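Side-chain contacts in peridinin-chlorophyll A protein (Amphidinium carterae, PDB 2C9E), which probably serves as a water-soluble light-harvesting antenna for the blue-green range, with peridinin and chlorophyll a as its bound pigments: residues 3-6 and 7-11; 13-16 and 17-21; 88-91 and 92-96. One frame throughout, in Å; residues are numbered along the deposited sequence.

Contact 1 of 3, residues 3-6 and 7-11. With DGD (digalactosyl diacyl glycerol (dgdg)), chain G.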
loop_
_atom_site.group_PDB
_atom_site.type_symbol
_atom_site.label_atom_id
_atom_site.label_comp_id
_atom_site.label_asym_id
_atom_site.label_seq_id
_atom_site.Cartn_x
_atom_site.Cartn_y
_atom_site.Cartn_z
ATOM N N ILE A 3 10.476 -20.556 -12.881
ATOM C CA ILE A 3 9.969 -19.211 -12.575
ATOM C C ILE A 3 10.717 -18.185 -13.379
ATOM O O ILE A 3 10.120 -17.347 -14.071
ATOM C CB ILE A 3 10.120 -18.867 -11.065
ATOM C CG1 ILE A 3 9.079 -19.646 -10.247
ATOM C CG2 ILE A 3 9.989 -17.353 -10.831
ATOM C CD1 ILE A 3 8.958 -19.152 -8.809
ATOM N N ALA A 4 12.036 -18.274 -13.295
ATOM C CA ALA A 4 12.902 -17.353 -14.008
ATOM C C ALA A 4 12.551 -17.329 -15.502
ATOM O O ALA A 4 12.396 -16.259 -16.079
ATOM C CB ALA A 4 14.385 -17.754 -13.810
ATOM N N ASP A 5 12.395 -18.499 -16.116
ATOM C CA ASP A 5 12.094 -18.486 -17.537
ATOM C C ASP A 5 10.675 -17.975 -17.816
ATOM O O ASP A 5 10.451 -17.225 -18.763
ATOM C CB ASP A 5 12.257 -19.893 -18.175
ATOM C CG ASP A 5 13.642 -20.531 -17.913
ATOM O OD1 ASP A 5 14.655 -19.810 -17.683
ATOM O OD2 ASP A 5 13.702 -21.776 -17.941
ATOM N N ALA A 6 9.707 -18.383 -17.011
ATOM C CA ALA A 6 8.341 -17.930 -17.279
ATOM C C ALA A 6 8.236 -16.404 -17.050
ATOM O O ALA A 6 7.598 -15.682 -17.818
ATOM C CB ALA A 6 7.386 -18.680 -16.408
ATOM N N SER A 7 8.876 -15.930 -15.991
ATOM C CA SER A 7 8.878 -14.532 -15.681
ATOM C C SER A 7 9.511 -13.768 -16.853
ATOM O O SER A 7 9.076 -12.646 -17.227
ATOM C CB SER A 7 9.687 -14.302 -14.418
ATOM O OG SER A 7 9.586 -12.952 -14.007
ATOM N N LYS A 8 10.551 -14.366 -17.423
ATOM C CA LYS A 8 11.228 -13.724 -18.528
ATOM C C LYS A 8 10.232 -13.589 -19.658
ATOM O O LYS A 8 10.110 -12.509 -20.274
ATOM C CB LYS A 8 12.454 -14.529 -19.010
ATOM C CG LYS A 8 13.188 -13.842 -20.164
ATOM C CD LYS A 8 14.671 -14.149 -20.138
ATOM C CE LYS A 8 15.412 -13.361 -21.229
ATOM N NZ LYS A 8 16.883 -13.679 -21.224
ATOM N N ARG A 9 9.513 -14.675 -19.923
ATOM C CA ARG A 9 8.555 -14.633 -21.007
ATOM C C ARG A 9 7.452 -13.610 -20.681
ATOM O O ARG A 9 7.044 -12.832 -21.540
ATOM C CB ARG A 9 7.984 -16.048 -21.253
ATOM C CG ARG A 9 8.572 -16.748 -22.479
ATOM C CD ARG A 9 8.642 -18.251 -22.335
ATOM N NE ARG A 9 9.987 -18.686 -21.931
ATOM C CZ ARG A 9 10.357 -19.941 -21.649
ATOM N NH1 ARG A 9 9.489 -20.953 -21.712
ATOM N NH2 ARG A 9 11.621 -20.191 -21.309
ATOM N N PHE A 10 6.983 -13.581 -19.433
ATOM C CA PHE A 10 5.933 -12.636 -19.086
ATOM C C PHE A 10 6.425 -11.206 -19.293
ATOM O O PHE A 10 5.722 -10.338 -19.848
ATOM C CB PHE A 10 5.493 -12.858 -17.634
ATOM C CG PHE A 10 4.474 -11.851 -17.130
ATOM C CD1 PHE A 10 3.149 -11.899 -17.577
ATOM C CD2 PHE A 10 4.835 -10.928 -16.137
ATOM C CE1 PHE A 10 2.144 -11.048 -17.037
ATOM C CE2 PHE A 10 3.881 -10.060 -15.574
ATOM C CZ PHE A 10 2.503 -10.108 -16.016
ATOM N N SER A 11 7.638 -10.947 -18.840
ATOM C CA SER A 11 8.257 -9.620 -18.969
ATOM C C SER A 11 8.308 -9.176 -20.424
ATOM O O SER A 11 7.975 -8.034 -20.775
ATOM C CB SER A 11 9.687 -9.673 -18.406
ATOM O OG SER A 11 9.680 -9.858 -17.006
HETATM C C1A DGD G . -6.296 -9.649 -10.711
HETATM C C2A DGD G . -5.993 -8.333 -10.037
HETATM C C3A DGD G . -6.362 -8.355 -8.514
HETATM C C4A DGD G . -5.711 -7.227 -7.764
HETATM C C5A DGD G . -5.364 -7.616 -6.341
HETATM C C6A DGD G . -4.887 -6.452 -5.514
HETATM C C7A DGD G . -3.522 -5.916 -5.941
HETATM C C8A DGD G . -3.257 -4.438 -5.442
HETATM C C9A DGD G . -2.139 -4.369 -4.313
HETATM C CAA DGD G . -0.789 -4.003 -4.881
HETATM C CBA DGD G . 0.383 -3.827 -3.903
HETATM C CCA DGD G . 0.275 -2.722 -2.853
HETATM C CDA DGD G . 1.632 -2.655 -2.095
HETATM C CEA DGD G . 1.737 -1.566 -1.016
HETATM C CFA DGD G . 1.735 -0.103 -1.561
HETATM C CGA DGD G . 3.164 0.459 -1.678
HETATM C CHA DGD G . 3.264 1.683 -2.587
HETATM C CIA DGD G . 2.449 1.605 -3.867
HETATM O O1A DGD G . -7.080 -10.412 -10.136
HETATM C C1B DGD G . -4.541 -10.421 -15.409
HETATM C C2B DGD G . -3.063 -10.196 -15.597
HETATM C C3B DGD G . -2.770 -9.154 -16.668
HETATM C C4B DGD G . -2.928 -9.745 -18.069
HETATM C C5B DGD G . -1.946 -9.182 -19.065
HETATM C C6B DGD G . -2.697 -8.361 -20.105
HETATM C C7B DGD G . -2.195 -6.907 -20.150
HETATM C C8B DGD G . -0.811 -6.764 -19.583
HETATM C C9B DGD G . -0.751 -5.780 -18.433
HETATM C CAB DGD G . 0.353 -4.752 -18.719
HETATM C CBB DGD G . 0.586 -3.852 -17.564
HETATM C CCB DGD G . 2.048 -3.591 -17.430
HETATM C CDB DGD G . 2.575 -4.046 -16.085
HETATM C CEB DGD G . 3.178 -5.391 -16.209
HETATM C CFB DGD G . 2.170 -6.481 -16.067
HETATM C CGB DGD G . 1.583 -6.521 -14.662
HETATM C CHB DGD G . 0.375 -7.448 -14.614
HETATM C CIB DGD G . -0.962 -6.711 -14.816
HETATM O O1B DGD G . -5.344 -9.785 -16.129
HETATM O O1G DGD G . -6.282 -9.738 -12.019
HETATM C C1G DGD G . -6.580 -11.005 -12.503
HETATM C C2G DGD G . -6.350 -10.939 -14.013
HETATM O O2G DGD G . -4.882 -10.834 -14.208
HETATM C C3G DGD G . -6.939 -12.207 -14.646
HETATM O O3G DGD G . -8.352 -11.889 -14.623
HETATM C C1D DGD G . -9.195 -12.968 -14.958
HETATM C C2D DGD G . -10.655 -12.676 -14.466
HETATM O O2D DGD G . -10.668 -12.591 -13.040
HETATM C C3D DGD G . -11.526 -13.843 -14.868
HETATM O O3D DGD G . -12.879 -13.621 -14.421
HETATM C C4D DGD G . -11.440 -14.089 -16.380
HETATM O O4D DGD G . -11.995 -12.998 -17.097
HETATM C C5D DGD G . -9.985 -14.213 -16.783
HETATM O O5D DGD G . -10.355 -15.254 -18.902
HETATM C C6D DGD G . -9.882 -14.075 -18.285
HETATM O O6D DGD G . -9.190 -13.104 -16.373
HETATM C C1E DGD G . -11.277 -14.936 -19.959
HETATM C C2E DGD G . -12.322 -16.036 -20.042
HETATM O O2E DGD G . -13.060 -16.088 -18.800
HETATM C C3E DGD G . -11.545 -17.378 -20.267
HETATM O O3E DGD G . -12.466 -18.458 -20.468
HETATM C C4E DGD G . -10.665 -17.207 -21.502
HETATM O O4E DGD G . -11.496 -16.837 -22.601
HETATM C C5E DGD G . -9.680 -16.052 -21.227
HETATM O O6E DGD G . -10.542 -14.918 -21.204
HETATM C C6E DGD G . -8.690 -15.895 -22.389
HETATM O O5E DGD G . -7.695 -16.923 -22.364
HETATM O O HOH W 1 12.650 -17.823 -20.976
#
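D5 and R9, one turn apart, run side by side and point the same way on the solvent side of this segment. Their carboxylate and guanidinium planes are only 10° apart, yet the charges do not close into a salt bridge: D5 OD2 stays 4.3 Å from R9 NH2. The closer touch is with a methylene and is no hydrogen bond: D5 CB lies 3.2 Å from R9 NH2. The arginine chain, bent at chi2 and again at chi3 (-98°), doubles back over the D5 carbonyl, whose carbon lies over one face of the guanidinium. Water 1 sits in the guanidinium plane at its edge, accepting from R9 NH2 at 2.6 Å and donating to D5 O, so the arginine is tied to the turn below through solvent. All this rides on helix 2-18 of the all-helical pigment shell, and the regular ladder of that helix runs from S7 N to I3 O at 2.7 Å up to F10 N to A6 O, also 2.7 Å. The other side is closely packed. I3 and A6 touch helix 132-152, while S7 rests on E95 of helix 87-102. S11 OG folds back to S7 O at 2.9 Å, above the carbonyl plane, while S11 N reaches that oxygen from its opposite face, so S7 O takes two bonds. F10, with CG anti to the backbone N (chi1 175°), sends its ring away from the preceding turn to the lipid, where CZ meets CFB of the digalactosyl diacyl glycerol at 3.6 Å and CHB lies in plane at the ring edge.

Contact 2 of 3, residues 13-16 and 17-21. With DGD (digalactosyl diacyl glycerol (dgdg)), chain G.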
loop_
_atom_site.group_PDB
_atom_site.type_symbol
_atom_site.label_atom_id
_atom_site.label_comp_id
_atom_site.label_asym_id
_atom_site.label_seq_id
_atom_site.Cartn_x
_atom_site.Cartn_y
_atom_site.Cartn_z
ATOM N N ALA A 13 6.442 -10.199 -22.849
ATOM C CA ALA A 13 5.122 -9.979 -23.367
ATOM C C ALA A 13 4.443 -8.689 -22.917
ATOM O O ALA A 13 3.608 -8.127 -23.652
ATOM C CB ALA A 13 4.236 -11.203 -23.012
ATOM N N THR A 14 4.819 -8.212 -21.725
ATOM C CA THR A 14 4.151 -7.071 -21.130
ATOM C C THR A 14 4.807 -5.706 -21.227
ATOM O O THR A 14 4.108 -4.664 -21.190
ATOM C CB THR A 14 3.867 -7.372 -19.661
ATOM O OG1 THR A 14 5.076 -7.774 -19.004
ATOM C CG2 THR A 14 2.869 -8.491 -19.544
ATOM N N TYR A 15 6.135 -5.706 -21.371
ATOM C CA TYR A 15 6.880 -4.470 -21.438
ATOM C C TYR A 15 6.324 -3.543 -22.496
ATOM O O TYR A 15 6.111 -2.378 -22.217
ATOM C CB TYR A 15 8.379 -4.730 -21.698
ATOM C CG TYR A 15 9.208 -3.491 -21.497
ATOM C CD1 TYR A 15 9.585 -3.078 -20.210
ATOM C CD2 TYR A 15 9.549 -2.669 -22.579
ATOM C CE1 TYR A 15 10.274 -1.889 -20.002
ATOM C CE2 TYR A 15 10.242 -1.462 -22.384
ATOM C CZ TYR A 15 10.605 -1.076 -21.097
ATOM O OH TYR A 15 11.284 0.119 -20.907
ATOM N N PRO A 16 6.055 -4.040 -23.722
ATOM C CA PRO A 16 5.513 -3.142 -24.773
ATOM C C PRO A 16 4.141 -2.568 -24.428
ATOM O O PRO A 16 3.784 -1.465 -24.846
ATOM C CB PRO A 16 5.458 -4.042 -26.034
ATOM C CG PRO A 16 6.471 -5.089 -25.771
ATOM C CD PRO A 16 6.267 -5.397 -24.272
ATOM N N ILE A 17 3.342 -3.326 -23.686
ATOM C CA ILE A 17 2.028 -2.819 -23.266
ATOM C C ILE A 17 2.264 -1.764 -22.182
ATOM O O ILE A 17 1.623 -0.706 -22.170
ATOM C CB ILE A 17 1.155 -3.971 -22.690
ATOM C CG1 ILE A 17 0.902 -5.002 -23.809
ATOM C CG2 ILE A 17 -0.131 -3.377 -22.018
ATOM C CD1 ILE A 17 0.158 -6.299 -23.376
ATOM N N ALA A 18 3.179 -2.072 -21.261
ATOM C CA ALA A 18 3.542 -1.141 -20.192
ATOM C C ALA A 18 3.998 0.233 -20.761
ATOM O O ALA A 18 3.640 1.312 -20.228
ATOM C CB ALA A 18 4.659 -1.753 -19.357
ATOM N N GLU A 19 4.797 0.195 -21.829
ATOM C CA GLU A 19 5.275 1.427 -22.481
ATOM C C GLU A 19 4.151 2.317 -23.007
ATOM O O GLU A 19 4.350 3.492 -23.216
ATOM C CB GLU A 19 6.172 1.106 -23.683
ATOM C CG GLU A 19 7.574 0.718 -23.368
ATOM C CD GLU A 19 8.348 0.381 -24.641
ATOM O OE1 GLU A 19 7.918 -0.520 -25.392
ATOM O OE2 GLU A 19 9.383 1.016 -24.894
ATOM N N LYS A 20 2.981 1.765 -23.263
ATOM C CA LYS A 20 1.926 2.599 -23.751
ATOM C C LYS A 20 0.953 3.026 -22.633
ATOM O O LYS A 20 0.029 3.791 -22.871
ATOM C CB LYS A 20 1.198 1.848 -24.862
ATOM C CG LYS A 20 2.128 1.594 -26.059
ATOM C CD LYS A 20 1.401 1.254 -27.377
ATOM C CE LYS A 20 0.813 -0.168 -27.414
ATOM N NZ LYS A 20 1.802 -1.248 -27.045
ATOM N N PHE A 21 1.212 2.583 -21.402
ATOM C CA PHE A 21 0.302 2.868 -20.302
ATOM C C PHE A 21 0.586 4.160 -19.567
ATOM O O PHE A 21 1.752 4.528 -19.307
ATOM C CB PHE A 21 0.275 1.703 -19.299
ATOM C CG PHE A 21 -0.931 1.730 -18.389
ATOM C CD1 PHE A 21 -2.156 1.185 -18.812
ATOM C CD2 PHE A 21 -0.859 2.355 -17.141
ATOM C CE1 PHE A 21 -3.285 1.268 -18.019
ATOM C CE2 PHE A 21 -1.988 2.447 -16.331
ATOM C CZ PHE A 21 -3.203 1.904 -16.768
HETATM C C1A DGD G . -6.296 -9.649 -10.711
HETATM C C2A DGD G . -5.993 -8.333 -10.037
HETATM C C3A DGD G . -6.362 -8.355 -8.514
HETATM C C4A DGD G . -5.711 -7.227 -7.764
HETATM C C5A DGD G . -5.364 -7.616 -6.341
HETATM C C6A DGD G . -4.887 -6.452 -5.514
HETATM C C7A DGD G . -3.522 -5.916 -5.941
HETATM C C8A DGD G . -3.257 -4.438 -5.442
HETATM C C9A DGD G . -2.139 -4.369 -4.313
HETATM C CAA DGD G . -0.789 -4.003 -4.881
HETATM C CBA DGD G . 0.383 -3.827 -3.903
HETATM C CCA DGD G . 0.275 -2.722 -2.853
HETATM C CDA DGD G . 1.632 -2.655 -2.095
HETATM C CEA DGD G . 1.737 -1.566 -1.016
HETATM C CFA DGD G . 1.735 -0.103 -1.561
HETATM C CGA DGD G . 3.164 0.459 -1.678
HETATM C CHA DGD G . 3.264 1.683 -2.587
HETATM C CIA DGD G . 2.449 1.605 -3.867
HETATM O O1A DGD G . -7.080 -10.412 -10.136
HETATM C C1B DGD G . -4.541 -10.421 -15.409
HETATM C C2B DGD G . -3.063 -10.196 -15.597
HETATM C C3B DGD G . -2.770 -9.154 -16.668
HETATM C C4B DGD G . -2.928 -9.745 -18.069
HETATM C C5B DGD G . -1.946 -9.182 -19.065
HETATM C C6B DGD G . -2.697 -8.361 -20.105
HETATM C C7B DGD G . -2.195 -6.907 -20.150
HETATM C C8B DGD G . -0.811 -6.764 -19.583
HETATM C C9B DGD G . -0.751 -5.780 -18.433
HETATM C CAB DGD G . 0.353 -4.752 -18.719
HETATM C CBB DGD G . 0.586 -3.852 -17.564
HETATM C CCB DGD G . 2.048 -3.591 -17.430
HETATM C CDB DGD G . 2.575 -4.046 -16.085
HETATM C CEB DGD G . 3.178 -5.391 -16.209
HETATM C CFB DGD G . 2.170 -6.481 -16.067
HETATM C CGB DGD G . 1.583 -6.521 -14.662
HETATM C CHB DGD G . 0.375 -7.448 -14.614
HETATM C CIB DGD G . -0.962 -6.711 -14.816
HETATM O O1B DGD G . -5.344 -9.785 -16.129
HETATM O O1G DGD G . -6.282 -9.738 -12.019
HETATM C C1G DGD G . -6.580 -11.005 -12.503
HETATM C C2G DGD G . -6.350 -10.939 -14.013
HETATM O O2G DGD G . -4.882 -10.834 -14.208
HETATM C C3G DGD G . -6.939 -12.207 -14.646
HETATM O O3G DGD G . -8.352 -11.889 -14.623
HETATM C C1D DGD G . -9.195 -12.968 -14.958
HETATM C C2D DGD G . -10.655 -12.676 -14.466
HETATM O O2D DGD G . -10.668 -12.591 -13.040
HETATM C C3D DGD G . -11.526 -13.843 -14.868
HETATM O O3D DGD G . -12.879 -13.621 -14.421
HETATM C C4D DGD G . -11.440 -14.089 -16.380
HETATM O O4D DGD G . -11.995 -12.998 -17.097
HETATM C C5D DGD G . -9.985 -14.213 -16.783
HETATM O O5D DGD G . -10.355 -15.254 -18.902
HETATM C C6D DGD G . -9.882 -14.075 -18.285
HETATM O O6D DGD G . -9.190 -13.104 -16.373
HETATM C C1E DGD G . -11.277 -14.936 -19.959
HETATM C C2E DGD G . -12.322 -16.036 -20.042
HETATM O O2E DGD G . -13.060 -16.088 -18.800
HETATM C C3E DGD G . -11.545 -17.378 -20.267
HETATM O O3E DGD G . -12.466 -18.458 -20.468
HETATM C C4E DGD G . -10.665 -17.207 -21.502
HETATM O O4E DGD G . -11.496 -16.837 -22.601
HETATM C C5E DGD G . -9.680 -16.052 -21.227
HETATM O O6E DGD G . -10.542 -14.918 -21.204
HETATM C C6E DGD G . -8.690 -15.895 -22.389
HETATM O O5E DGD G . -7.695 -16.923 -22.364
HETATM O O HOH W 2 5.399 -0.006 -27.257
#
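Y15 turns its CG anti to the backbone N (chi1 -169°), and E19 holds CG beside its own backbone N (chi1 -79°) with the chain extended beyond; together these lay the glutamate chain across the tyrosine ring. Y15 CE2 lies 3.5 Å from E19 CD, with the ring and carboxylate planes 42° apart, an oblique crossing rather than a stack. The phenol end is fixed elsewhere, Y15 OH being hydrogen-bonded to A85 O. Here helix 2-18 reaches its C-terminal end and the chain passes into a type I turn, A18 to F21. P16, whose ring nitrogen carries no hydrogen, kinks the helix by leaving out one bond to the turn before. Regular pairing resumes with A18 N to T14 O at 2.8 Å and E19 N to Y15 O at 2.9 Å. The K20 chain, bent at chi3 and chi4, curls back so that NZ reaches P16 O at 3.0 Å from above the carbonyl plane. On another side I17 CG2 meets lipid atom CAB at 3.6 Å, and A18 CB meets CCB at 3.7 Å, carbon against carbon along one acyl chain of the digalactosyl diacyl glycerol. P16 O, an acceptor near the helix end, also takes a bond from water 2, which donates to E19 OE1 as well; with NZ also in a salt bridge to E134, the ammonium probably helps offset the negative end of the helix dipole.

Contact 3 of 3, residues 88-91 and 92-96. With PID (peridinin), chain F.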
loop_
_atom_site.group_PDB
_atom_site.type_symbol
_atom_site.label_atom_id
_atom_site.label_comp_id
_atom_site.label_asym_id
_atom_site.label_seq_id
_atom_site.Cartn_x
_atom_site.Cartn_y
_atom_site.Cartn_z
ATOM N N GLU A 88 15.353 -3.988 -18.099
ATOM C CA GLU A 88 16.104 -4.689 -17.085
ATOM C C GLU A 88 15.423 -4.580 -15.725
ATOM O O GLU A 88 15.150 -5.591 -15.103
ATOM C CB GLU A 88 17.520 -4.111 -17.017
ATOM C CG GLU A 88 18.351 -4.704 -15.919
ATOM C CD GLU A 88 19.745 -4.107 -15.842
ATOM O OE1 GLU A 88 20.552 -4.283 -16.803
ATOM O OE2 GLU A 88 20.026 -3.461 -14.807
ATOM N N ASP A 89 15.154 -3.365 -15.264
ATOM C CA ASP A 89 14.517 -3.170 -13.951
ATOM C C ASP A 89 13.106 -3.765 -13.920
ATOM O O ASP A 89 12.696 -4.333 -12.892
ATOM C CB ASP A 89 14.446 -1.675 -13.554
ATOM C CG ASP A 89 15.830 -1.033 -13.360
ATOM O OD1 ASP A 89 16.834 -1.771 -13.298
ATOM O OD2 ASP A 89 15.907 0.211 -13.258
ATOM N N PHE A 90 12.400 -3.637 -15.052
ATOM C CA PHE A 90 11.056 -4.173 -15.224
ATOM C C PHE A 90 11.051 -5.670 -15.046
ATOM O O PHE A 90 10.286 -6.203 -14.245
ATOM C CB PHE A 90 10.505 -3.873 -16.615
ATOM C CG PHE A 90 9.045 -4.263 -16.788
ATOM C CD1 PHE A 90 8.034 -3.487 -16.206
ATOM C CD2 PHE A 90 8.689 -5.390 -17.563
ATOM C CE1 PHE A 90 6.662 -3.802 -16.395
ATOM C CE2 PHE A 90 7.337 -5.725 -17.764
ATOM C CZ PHE A 90 6.309 -4.921 -17.178
ATOM N N ALA A 91 11.874 -6.365 -15.830
ATOM C CA ALA A 91 11.952 -7.820 -15.732
ATOM C C ALA A 91 12.336 -8.254 -14.322
ATOM O O ALA A 91 11.820 -9.266 -13.841
ATOM C CB ALA A 91 12.956 -8.391 -16.762
ATOM N N ALA A 92 13.194 -7.483 -13.638
ATOM C CA ALA A 92 13.596 -7.837 -12.256
ATOM C C ALA A 92 12.434 -7.627 -11.258
ATOM O O ALA A 92 12.343 -8.325 -10.234
ATOM C CB ALA A 92 14.796 -7.010 -11.805
ATOM N N VAL A 93 11.554 -6.666 -11.531
ATOM C CA VAL A 93 10.427 -6.471 -10.613
ATOM C C VAL A 93 9.515 -7.705 -10.694
ATOM O O VAL A 93 9.056 -8.212 -9.676
ATOM C CB VAL A 93 9.617 -5.197 -10.964
ATOM C CG1 VAL A 93 8.211 -5.216 -10.272
ATOM C CG2 VAL A 93 10.403 -3.982 -10.484
ATOM N N ASN A 94 9.291 -8.204 -11.907
ATOM C CA ASN A 94 8.432 -9.349 -12.066
ATOM C C ASN A 94 8.967 -10.622 -11.504
ATOM O O ASN A 94 8.196 -11.457 -11.021
ATOM C CB ASN A 94 8.095 -9.577 -13.534
ATOM C CG ASN A 94 7.201 -8.488 -14.077
ATOM O OD1 ASN A 94 6.371 -7.946 -13.332
ATOM N ND2 ASN A 94 7.368 -8.146 -15.365
ATOM N N GLU A 95 10.277 -10.811 -11.591
ATOM C CA GLU A 95 10.832 -12.052 -11.070
ATOM C C GLU A 95 10.830 -12.023 -9.562
ATOM O O GLU A 95 10.540 -13.043 -8.928
ATOM C CB GLU A 95 12.240 -12.299 -11.605
ATOM C CG GLU A 95 12.949 -13.468 -10.888
ATOM C CD GLU A 95 13.889 -14.247 -11.790
ATOM O OE1 GLU A 95 14.580 -13.647 -12.659
ATOM O OE2 GLU A 95 13.943 -15.486 -11.619
ATOM N N ALA A 96 11.148 -10.869 -8.976
ATOM C CA ALA A 96 11.099 -10.752 -7.523
ATOM C C ALA A 96 9.634 -11.011 -7.040
ATOM O O ALA A 96 9.403 -11.784 -6.116
ATOM C CB ALA A 96 11.561 -9.366 -7.090
HETATM C C1 PID F . -2.755 -18.407 -8.783
HETATM C C2 PID F . -3.325 -19.783 -8.418
HETATM C C3 PID F . -2.977 -20.125 -6.966
HETATM C C4 PID F . -1.452 -20.172 -6.842
HETATM C C5 PID F . -0.787 -18.805 -7.044
HETATM C C6 PID F . -1.443 -17.945 -8.142
HETATM C C7 PID F . -0.594 -17.006 -8.740
HETATM C C8 PID F . -0.846 -15.641 -8.895
HETATM C C9 PID F . 0.037 -14.721 -9.470
HETATM C C10 PID F . 1.307 -14.962 -9.984
HETATM C C11 PID F . -0.144 -13.401 -9.550
HETATM C C12 PID F . 0.943 -12.823 -10.072
HETATM C C13 PID F . 1.105 -11.452 -10.285
HETATM C C14 PID F . 2.223 -10.805 -10.817
HETATM C C15 PID F . 2.206 -9.414 -10.950
HETATM C C16 PID F . 3.246 -8.624 -11.441
HETATM C C17 PID F . 3.140 -7.235 -11.520
HETATM C C18 PID F . 4.190 -6.438 -11.975
HETATM C C19 PID F . 4.142 -5.047 -12.050
HETATM C C20 PID F . 5.271 -4.343 -12.477
HETATM C C21 PID F . 5.385 -2.954 -12.560
HETATM C C22 PID F . 6.591 -2.386 -12.972
HETATM C C23 PID F . 6.763 -1.093 -13.039
HETATM C C24 PID F . 6.934 0.204 -13.023
HETATM C C25 PID F . 7.407 0.958 -11.770
HETATM C C26 PID F . 6.353 2.014 -11.421
HETATM C C27 PID F . 5.987 2.910 -12.610
HETATM C C28 PID F . 5.564 2.101 -13.843
HETATM C C29 PID F . 6.622 1.066 -14.248
HETATM C C30 PID F . 5.078 4.815 -11.511
HETATM C C31 PID F . 3.908 5.739 -11.168
HETATM C CM1 PID F . -3.130 -17.939 -10.190
HETATM C CM2 PID F . 0.686 -19.085 -7.361
HETATM C CM3 PID F . -0.852 -18.082 -5.696
HETATM C CM4 PID F . 3.463 -11.600 -11.236
HETATM C CM5 PID F . 4.218 -2.039 -12.170
HETATM C CM6 PID F . 7.521 0.018 -10.566
HETATM C CM7 PID F . 8.776 1.597 -12.013
HETATM C CM8 PID F . 6.093 0.203 -15.398
HETATM O O1 PID F . -2.723 -17.410 -7.757
HETATM O O2 PID F . -3.506 -21.407 -6.611
HETATM O O3 PID F . 1.858 -16.058 -10.062
HETATM O O4 PID F . 1.877 -13.778 -10.361
HETATM O O5 PID F . 7.836 1.734 -14.619
HETATM O O6 PID F . 4.837 3.681 -12.225
HETATM O O7 PID F . 6.224 5.135 -11.200
#
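Helix 87-102 supplies part of a peridinin pocket, where F90 and, one turn on, V93 and N94 line the polyene. F90 and N94 meet first: ring and amide cross with their planes 81° apart, and N94 ND2 stands 3.4 Å from F90 CE2. The ring gets there because CG lies anti to the backbone N (chi1 -173°), which brings the ring beside N94, one turn on. Its other side, at CE1, meets peridinin C22 at 3.7 Å; the same ring also touches the digalactosyl diacyl glycerol and takes Y15 of helix 2-18 in an edge-to-face contact. An alanine here is likely to open a gap between lipid and carotenoid, leaving C22 and the ring of Y15 without their aromatic partner and the N94 amide less confined. The backbone beneath is regular, with N94 N bonding F90 O at 3.2 Å and V93 N to D89 O at 2.9 Å, while V93 N also makes a weak bond to F90 O. D89 OD2 is hydrogen-bonded to S76 OG on helix 60-77, whose H70 and A73 touch V93, and E95 is held by a salt bridge to R99. N94 ND2 has a weak hydrogen bond to S11 OG, which probably helps to set the rotation of the amide. V93 CG1, anti to its backbone N (chi1 163°), reaches peridinin C20 at 3.8 Å, and N94 OD1 comes to 3.0 Å from polyene atom C18.

How the contacts relate
Contacts 1 and 2 follow one another on helix 2-18, their centres 15 Å apart, and contact 3 lies on helix 87-102 alongside, 9 Å from the first and 13 Å from the second. The two helices touch through A4 CB to E95 OE2 at 3.2 Å and S11 OG to A91 CA at 3.3 Å, then, past contact 1, through T14 OG1 to F90 CE2 at 3.3 Å. Both contacts on helix 2-18 meet the digalactosyl diacyl glycerol, which F90 of contact 3 also touches while facing peridinin. Lipid and carotenoid therefore share this wall, and the side chain of V93 is about 6 Å from a bound chlorophyll a.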